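Local coordinates for 1,3,6,8-tetrahydroxynaphthalene synthase (Streptomyces coelicolor, PDB 1U0M), which condenses five malonyl-CoA units into a pentaketide and cyclises it to 1,3,6,8-tetrahydroxynaphthalene, a precursor of melanin, at residues Leu337-Gly342 and Ala347-Gly352. Residues are numbered along the deposited sequence; the frame is centred on the assembly and turned at random.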
loop_
_atom_site.group_PDB
_atom_site.type_symbol
_atom_site.label_atom_id
_atom_site.label_comp_id
_atom_site.label_asym_id
_atom_site.label_seq_id
_atom_site.Cartn_x
_atom_site.Cartn_y
_atom_site.Cartn_z
ATOM N N LEU A 337 -4.121 -21.030 13.379
ATOM C CA LEU A 337 -3.462 -20.742 12.112
ATOM C C LEU A 337 -4.326 -19.836 11.239
ATOM O O LEU A 337 -5.291 -20.285 10.622
ATOM C CB LEU A 337 -3.149 -22.044 11.371
ATOM C CG LEU A 337 -2.367 -21.974 10.053
ATOM C CD1 LEU A 337 -3.305 -21.724 8.886
ATOM C CD2 LEU A 337 -1.297 -20.895 10.150
ATOM N N LEU A 338 -3.978 -18.553 11.218
ATOM C CA LEU A 338 -4.679 -17.558 10.419
ATOM C C LEU A 338 -3.808 -17.345 9.190
ATOM O O LEU A 338 -2.626 -17.037 9.314
ATOM C CB LEU A 338 -4.803 -16.239 11.187
ATOM C CG LEU A 338 -5.522 -16.239 12.540
ATOM C CD1 LEU A 338 -5.293 -14.911 13.241
ATOM C CD2 LEU A 338 -7.003 -16.482 12.342
ATOM N N ALA A 339 -4.378 -17.516 8.004
ATOM C CA ALA A 339 -3.607 -17.332 6.783
ATOM C C ALA A 339 -4.425 -16.684 5.674
ATOM O O ALA A 339 -5.649 -16.830 5.617
ATOM C CB ALA A 339 -3.055 -18.671 6.307
ATOM N N GLY A 340 -3.727 -15.963 4.800
ATOM C CA GLY A 340 -4.361 -15.298 3.676
ATOM C C GLY A 340 -3.570 -15.585 2.420
ATOM O O GLY A 340 -2.345 -15.629 2.458
ATOM N N PHE A 341 -4.260 -15.795 1.305
ATOM C CA PHE A 341 -3.580 -16.081 0.046
ATOM C C PHE A 341 -4.082 -15.168 -1.066
ATOM O O PHE A 341 -5.277 -14.902 -1.157
ATOM C CB PHE A 341 -3.808 -17.542 -0.354
ATOM C CG PHE A 341 -3.377 -18.529 0.690
ATOM C CD1 PHE A 341 -4.103 -19.700 0.901
ATOM C CD2 PHE A 341 -2.259 -18.285 1.483
ATOM C CE1 PHE A 341 -3.725 -20.609 1.891
ATOM C CE2 PHE A 341 -1.879 -19.191 2.473
ATOM C CZ PHE A 341 -2.613 -20.350 2.675
ATOM N N GLY A 342 -3.167 -14.702 -1.911
ATOM C CA GLY A 342 -3.541 -13.823 -3.012
ATOM C C GLY A 342 -2.385 -13.506 -3.947
ATOM O O GLY A 342 -1.491 -14.331 -4.125
ATOM N N ALA A 347 1.307 -15.585 0.620
ATOM C CA ALA A 347 0.633 -16.250 1.717
ATOM C C ALA A 347 1.039 -15.593 3.029
ATOM O O ALA A 347 2.201 -15.654 3.428
ATOM C CB ALA A 347 1.007 -17.728 1.733
ATOM N N GLU A 348 0.088 -14.937 3.681
ATOM C CA GLU A 348 0.371 -14.309 4.957
ATOM C C GLU A 348 -0.181 -15.242 6.029
ATOM O O GLU A 348 -1.381 -15.271 6.294
ATOM C CB GLU A 348 -0.282 -12.927 5.044
ATOM C CG GLU A 348 0.338 -11.880 4.114
ATOM C CD GLU A 348 1.778 -11.531 4.474
ATOM O OE1 GLU A 348 2.641 -12.426 4.412
ATOM O OE2 GLU A 348 2.050 -10.360 4.820
ATOM N N MET A 349 0.719 -16.017 6.624
ATOM C CA MET A 349 0.374 -16.986 7.657
ATOM C C MET A 349 0.596 -16.402 9.046
ATOM O O MET A 349 1.470 -15.564 9.241
ATOM C CB MET A 349 1.226 -18.242 7.464
ATOM C CG MET A 349 1.073 -18.842 6.085
ATOM S SD MET A 349 2.465 -19.848 5.533
ATOM C CE MET A 349 3.600 -18.569 4.945
ATOM N N SER A 350 -0.199 -16.851 10.008
ATOM C CA SER A 350 -0.097 -16.371 11.381
ATOM C C SER A 350 -0.493 -17.465 12.385
ATOM O O SER A 350 -1.591 -18.016 12.310
ATOM C CB SER A 350 -1.000 -15.147 11.558
ATOM O OG SER A 350 -0.963 -14.667 12.886
ATOM N N LEU A 351 0.410 -17.784 13.313
ATOM C CA LEU A 351 0.150 -18.798 14.337
ATOM C C LEU A 351 -0.163 -18.108 15.668
ATOM O O LEU A 351 0.520 -17.162 16.052
ATOM C CB LEU A 351 1.370 -19.724 14.491
ATOM C CG LEU A 351 1.747 -20.635 13.311
ATOM C CD1 LEU A 351 3.017 -21.428 13.635
ATOM C CD2 LEU A 351 0.594 -21.576 13.006
ATOM N N GLY A 352 -1.203 -18.574 16.360
ATOM C CA GLY A 352 -1.585 -17.978 17.631
ATOM C C GLY A 352 -2.553 -18.804 18.476
ATOM O O GLY A 352 -3.345 -19.579 17.942
#
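The ring of Phe341 sets its CD2–CE2 side against Ala347, whose CA lies at the ring edge, in plane, while the methyl approaches obliquely, with CB 3.3 Å from CE2 of Phe341. CG of Phe341 stands anti to the carbonyl carbon (chi1 -56°), which brings that side of the ring toward the neighbouring strand. On the same side of the hairpin, Ala339 CB meets Met349 CG at 4.1 Å, and the leucine branches Leu337 CD2 and Leu351 CD2 meet tightly at 3.5 Å. Helix 251-263 packs on Phe341, Met349 and Leu351. On the other side, Leu338 and Ser350 touch through their CB atoms, and helix 148-162 packs on Ser350 and Glu348. Leu338 N gives a fairly straight bond to Ser350 O (2.7 Å, 161°), whereas the return contact from Ser350 N to Leu338 O is bent, very short and at best a weak, doubtful bond; Gly340 and Glu348 exchange two bonds, with Gly340 N above the carbonyl plane of Glu348. This buried hairpin belongs to the C-terminal half of the thiolase fold. Its three firmer bonds pair backbone polar groups between the two faces, and it places the side chain of Phe341 about 6 Å from that of Cys146, the probable active-site nucleophile.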